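Local coordinates for aspartate--tRNA(Asp/Asn) ligase (Sulfolobus tokodaii, PDB 1WYD), which attaches L-aspartate, after activation by ATP, to both tRNA(Asp) and tRNA(Asn), acting as a non-discriminating class II aminoacyl-tRNA synthetase, at the interface of chains A and B. Sequence-based numbering; all coordinates share one arbitrary frame. Chains: chain A/B, hypothetical aspartyl-tRNA synthetase.

Contact 1: the interface of chains A and B. Residues chain A 158-161, 184, 209; chain B 160, 184, 207, 209, 222.
The backbone turns at A:Lys160, just ahead of the extended A:Ile161, and presents two successive N-H groups to the carboxylate of B:Glu222. Its oxygen OE1 accepts from A:Lys160 N at 3.1 Å, on the syn side but tilted 26° from the carboxylate plane, and from A:Ile161 N at 3.2 Å through the syn lone pair. A third donor comes from its own chain: the indole NE1 of B:Trp209 lies 2.8 Å from B:Glu222 OE1, on the anti side, again tilted from the carboxylate plane, with the oxygen close to the plane of the indole. Three N-H groups thus grip one oxygen, which should favour the charged carboxylate. Glutamate suits the place because its chain, with CG anti to the backbone N (chi1 -166°) and extended beyond, carries the acid across the boundary. The tryptophan both fixes that acid and offers a broad apolar surface. Its benzo edge receives the aliphatic part of A:Lys160, whose CB lies 3.4 Å from B:Trp209 CZ2; the lysine chain then bends at chi2 past B:Pro207. From the pyrrole end, A:Ile161 CD1 approaches B:Trp209 CD1 at 3.6 Å and also touches B:Leu184 CD1; the long branch of isoleucine lets one methyl reach both. The two indoles, A:Trp209 and B:Trp209, meet tip to tip with their CH2 atoms 3.8 Å apart, while the equivalent leucines touch through CD2 of A:Leu184 and B:Leu184. B:Pro207 CB and B:Leu184 CD1 lie over opposite faces of B:Trp209, toward its rim, and limit rotation of the ring. These self-pairings place the site at the two-fold of the homodimer, where the segment leading into strand 161-162 meets strands 180-184, 201-209 and 222-231 of the partner.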
# COMPACT_ATOMS: atom_id res chain seq x y z
N THR A 158 -2.21 9.31 0.94
CA THR A 158 -2.33 10.62 1.62
C THR A 158 -1.20 10.88 2.62
O THR A 158 -0.55 9.92 3.09
CB THR A 158 -3.63 10.73 2.41
OG1 THR A 158 -3.75 9.60 3.25
CG2 THR A 158 -4.88 10.71 1.55
N PRO A 159 -1.00 12.15 2.99
CA PRO A 159 0.14 12.53 3.84
C PRO A 159 0.04 11.86 5.17
O PRO A 159 -1.07 11.71 5.69
CB PRO A 159 -0.05 14.05 4.04
CG PRO A 159 -0.93 14.49 2.97
CD PRO A 159 -1.84 13.32 2.65
N LYS A 160 1.20 11.45 5.67
CA LYS A 160 1.32 10.82 6.96
C LYS A 160 1.74 11.78 8.07
O LYS A 160 1.35 11.59 9.22
CB LYS A 160 2.32 9.68 6.86
CG LYS A 160 1.89 8.56 5.89
CD LYS A 160 0.37 8.24 6.05
CE LYS A 160 -0.18 7.55 4.80
NZ LYS A 160 -1.65 7.67 4.64
N ILE A 161 2.56 12.79 7.73
CA ILE A 161 2.91 13.87 8.65
C ILE A 161 1.95 15.03 8.41
O ILE A 161 1.80 15.48 7.27
CB ILE A 161 4.41 14.38 8.43
CG1 ILE A 161 5.46 13.28 8.67
CG2 ILE A 161 4.69 15.65 9.31
CD1 ILE A 161 6.89 13.59 8.00
N LEU A 184 2.19 12.42 13.43
CA LEU A 184 1.77 11.26 12.64
C LEU A 184 0.24 11.18 12.60
O LEU A 184 -0.44 11.29 13.67
CB LEU A 184 2.38 9.97 13.20
CG LEU A 184 3.89 9.79 12.91
CD1 LEU A 184 4.39 8.53 13.48
CD2 LEU A 184 4.16 9.83 11.44
N TRP A 209 -1.12 5.74 13.01
CA TRP A 209 -0.56 5.65 14.35
C TRP A 209 -1.48 6.32 15.38
O TRP A 209 -2.10 7.35 15.13
CB TRP A 209 0.85 6.30 14.41
CG TRP A 209 1.82 5.80 13.34
CD1 TRP A 209 2.79 4.85 13.50
CD2 TRP A 209 1.89 6.21 11.97
NE1 TRP A 209 3.47 4.66 12.31
CE2 TRP A 209 2.92 5.48 11.36
CE3 TRP A 209 1.17 7.14 11.19
CZ2 TRP A 209 3.26 5.65 10.01
CZ3 TRP A 209 1.50 7.29 9.87
CH2 TRP A 209 2.54 6.56 9.29
N LYS B 160 7.30 1.45 10.35
CA LYS B 160 7.70 2.75 9.87
C LYS B 160 8.45 3.54 10.96
O LYS B 160 9.29 4.39 10.64
CB LYS B 160 6.49 3.53 9.33
CG LYS B 160 5.77 2.88 8.15
CD LYS B 160 6.76 2.48 7.08
CE LYS B 160 6.23 1.43 6.16
NZ LYS B 160 7.26 0.96 5.26
N LEU B 184 11.44 8.00 11.84
CA LEU B 184 10.70 7.58 10.71
C LEU B 184 11.67 6.87 9.71
O LEU B 184 12.73 7.42 9.28
CB LEU B 184 10.05 8.82 10.06
CG LEU B 184 8.70 9.32 10.54
CD1 LEU B 184 8.05 10.27 9.53
CD2 LEU B 184 7.75 8.18 10.84
N PRO B 207 4.73 4.49 2.45
CA PRO B 207 5.45 5.73 2.71
C PRO B 207 6.84 5.46 3.30
O PRO B 207 7.05 4.46 3.99
CB PRO B 207 4.54 6.45 3.70
CG PRO B 207 3.18 5.68 3.56
CD PRO B 207 3.56 4.33 3.34
N TRP B 209 10.49 8.31 4.54
CA TRP B 209 10.78 9.71 4.84
C TRP B 209 12.25 10.04 4.98
O TRP B 209 13.03 9.25 5.50
CB TRP B 209 10.06 10.11 6.11
CG TRP B 209 8.55 9.94 6.13
CD1 TRP B 209 7.62 10.88 5.79
CD2 TRP B 209 7.83 8.84 6.64
NE1 TRP B 209 6.35 10.42 6.05
CE2 TRP B 209 6.46 9.15 6.56
CE3 TRP B 209 8.21 7.59 7.15
CZ2 TRP B 209 5.45 8.25 6.94
CZ3 TRP B 209 7.20 6.71 7.56
CH2 TRP B 209 5.84 7.05 7.47
N GLU B 222 8.49 13.40 2.48
CA GLU B 222 7.67 12.19 2.44
C GLU B 222 7.48 11.64 1.00
O GLU B 222 7.21 12.38 0.07
CB GLU B 222 6.31 12.49 3.00
CG GLU B 222 5.50 11.24 3.32
CD GLU B 222 4.18 11.64 3.93
OE1 GLU B 222 4.17 12.00 5.14
OE2 GLU B 222 3.19 11.66 3.17

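Contact 2: the interface of chains A and B. Residues chain A 196-198, 200, 232, 390-392; chain B 24, 68, 126.
B:Trp24 has CG anti to its carbonyl carbon (chi1 -74°), and chi2 of -87° turns the indole so that its N-H faces A:Gly390, while B:Arg126 runs extended from CG to NE toward the end of helix 189-199 in chain A. At that end the carbonyl of A:Gly197 is gripped side-on: its O accepts from B:Arg126 NE at 2.8 Å and from B:Arg126 NH2 at 3.0 Å, with the carbonyl oxygen close to the guanidinium plane. Arginine suits this position because neighbouring N-H groups can converge on one oxygen, and its positive charge probably complements the carboxyl-terminal end of the helix dipole. Glycine probably suits the acceptor's place, since without a side chain it lets the guanidinium and indole come close. On the way there the aliphatic part of the arginine packs against A:Val198, with CG of B:Arg126 3.8 Å from the valine CB. The guanidinium lies with one face over B:Trp24 NE1, so arginine and indole support each other from the same chain. Tryptophan combines an edge donor with a wide apolar body: A:Pro392 CG rests 3.7 Å from B:Trp24 CZ2, and the methylene CG of A:Glu200 sits at the far edge of the ring, in its plane. B:Val68 fills the flank beside this proline with its two branches, CG1 touching the A:Phe232 ring at CE2 and CG2 leaning on A:Gly390. Where strands 18-31 and 68-77 of the partner thus meet the synthetase body, the indole bond is nearly straight: B:Trp24 NE1 donates to A:Gly390 O over 2.9 Å, with 167° at the hydrogen and the donor in the carbonyl plane.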
# COMPACT_ATOMS: atom_id res chain seq x y z
N ALA A 196 -11.95 11.95 -2.74
CA ALA A 196 -13.27 11.62 -3.27
C ALA A 196 -13.93 12.84 -3.88
O ALA A 196 -14.76 12.72 -4.79
CB ALA A 196 -14.19 11.03 -2.16
N GLY A 197 -13.58 14.02 -3.36
CA GLY A 197 -14.11 15.25 -3.89
C GLY A 197 -13.43 15.68 -5.16
O GLY A 197 -13.81 16.73 -5.72
N VAL A 198 -12.39 14.96 -5.58
CA VAL A 198 -11.85 15.23 -6.88
C VAL A 198 -12.21 14.14 -7.89
O VAL A 198 -12.76 14.48 -8.94
CB VAL A 198 -10.33 15.74 -6.94
CG1 VAL A 198 -9.63 15.49 -5.73
CG2 VAL A 198 -9.55 15.10 -8.13
N GLU A 200 -14.12 11.17 -7.13
CA GLU A 200 -15.22 10.36 -6.55
C GLU A 200 -14.94 9.05 -5.77
O GLU A 200 -15.61 8.81 -4.73
CB GLU A 200 -16.37 10.09 -7.51
CG GLU A 200 -16.77 11.25 -8.40
CD GLU A 200 -17.93 10.91 -9.33
OE1 GLU A 200 -18.77 10.03 -9.00
OE2 GLU A 200 -18.03 11.56 -10.38
N PHE A 232 -21.15 10.60 -3.88
CA PHE A 232 -22.55 10.23 -4.18
C PHE A 232 -23.06 8.92 -3.57
O PHE A 232 -23.94 8.27 -4.13
CB PHE A 232 -22.85 10.34 -5.68
CG PHE A 232 -22.25 11.52 -6.32
CD1 PHE A 232 -20.96 11.46 -6.86
CD2 PHE A 232 -22.97 12.69 -6.42
CE1 PHE A 232 -20.41 12.54 -7.46
CE2 PHE A 232 -22.41 13.80 -7.03
CZ PHE A 232 -21.14 13.73 -7.53
N GLY A 390 -17.87 23.06 -3.36
CA GLY A 390 -18.50 21.86 -3.87
C GLY A 390 -18.00 20.51 -3.41
O GLY A 390 -17.66 19.64 -4.21
N MET A 391 -18.01 20.28 -2.13
CA MET A 391 -17.85 18.89 -1.71
C MET A 391 -19.22 18.25 -1.93
O MET A 391 -20.26 18.85 -1.57
CB MET A 391 -17.35 18.77 -0.30
CG MET A 391 -15.93 19.18 -0.21
SD MET A 391 -14.77 17.85 -0.71
CE MET A 391 -13.91 18.78 -1.73
N PRO A 392 -19.20 17.09 -2.60
CA PRO A 392 -20.39 16.33 -2.90
C PRO A 392 -20.72 15.42 -1.74
O PRO A 392 -19.87 15.11 -0.89
CB PRO A 392 -19.89 15.41 -4.02
CG PRO A 392 -18.54 15.06 -3.61
CD PRO A 392 -18.01 16.41 -3.14
N TRP B 24 -20.24 17.97 -11.17
CA TRP B 24 -19.79 19.34 -10.97
C TRP B 24 -20.06 20.22 -12.18
O TRP B 24 -19.82 19.84 -13.33
CB TRP B 24 -18.29 19.34 -10.64
CG TRP B 24 -17.95 18.86 -9.27
CD1 TRP B 24 -17.90 19.61 -8.11
CD2 TRP B 24 -17.65 17.52 -8.88
NE1 TRP B 24 -17.57 18.81 -7.04
CE2 TRP B 24 -17.42 17.52 -7.47
CE3 TRP B 24 -17.53 16.31 -9.58
CZ2 TRP B 24 -17.05 16.38 -6.77
CZ3 TRP B 24 -17.18 15.15 -8.86
CH2 TRP B 24 -16.94 15.20 -7.48
N VAL B 68 -22.19 21.21 -6.98
CA VAL B 68 -22.47 19.82 -7.26
C VAL B 68 -23.95 19.70 -7.56
O VAL B 68 -24.80 20.11 -6.75
CB VAL B 68 -22.08 18.94 -6.06
CG1 VAL B 68 -22.51 17.53 -6.26
CG2 VAL B 68 -20.57 19.06 -5.76
N ARG B 126 -8.69 18.89 -9.33
CA ARG B 126 -9.84 18.62 -10.20
C ARG B 126 -9.56 18.86 -11.69
O ARG B 126 -10.35 18.49 -12.53
CB ARG B 126 -11.07 19.42 -9.78
CG ARG B 126 -11.74 18.89 -8.57
CD ARG B 126 -12.97 19.71 -8.16
NE ARG B 126 -13.52 19.24 -6.88
CZ ARG B 126 -14.35 19.96 -6.10
NH1 ARG B 126 -14.75 21.20 -6.44
NH2 ARG B 126 -14.78 19.44 -4.98

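Contact 1 and contact 2 lie about 26 Å apart, measured between the centres of their C-alpha atoms, within one two-fold symmetric homodimer interface. They share no residue, but in chain A helix 189-199 and A:Glu200 of contact 2 lead directly into strand 201-209, which carries A:Trp209 of contact 1. Contact 1 joins the catalytic regions of the two subunits near the symmetry axis. Contact 2 lies farther out, where the partner's OB-fold, the anticodon-binding domain, and B:Arg126 reach the catalytic region of chain A. Together, with their symmetry twins, they probably help fix the relative placement of tRNA-binding and catalytic domains.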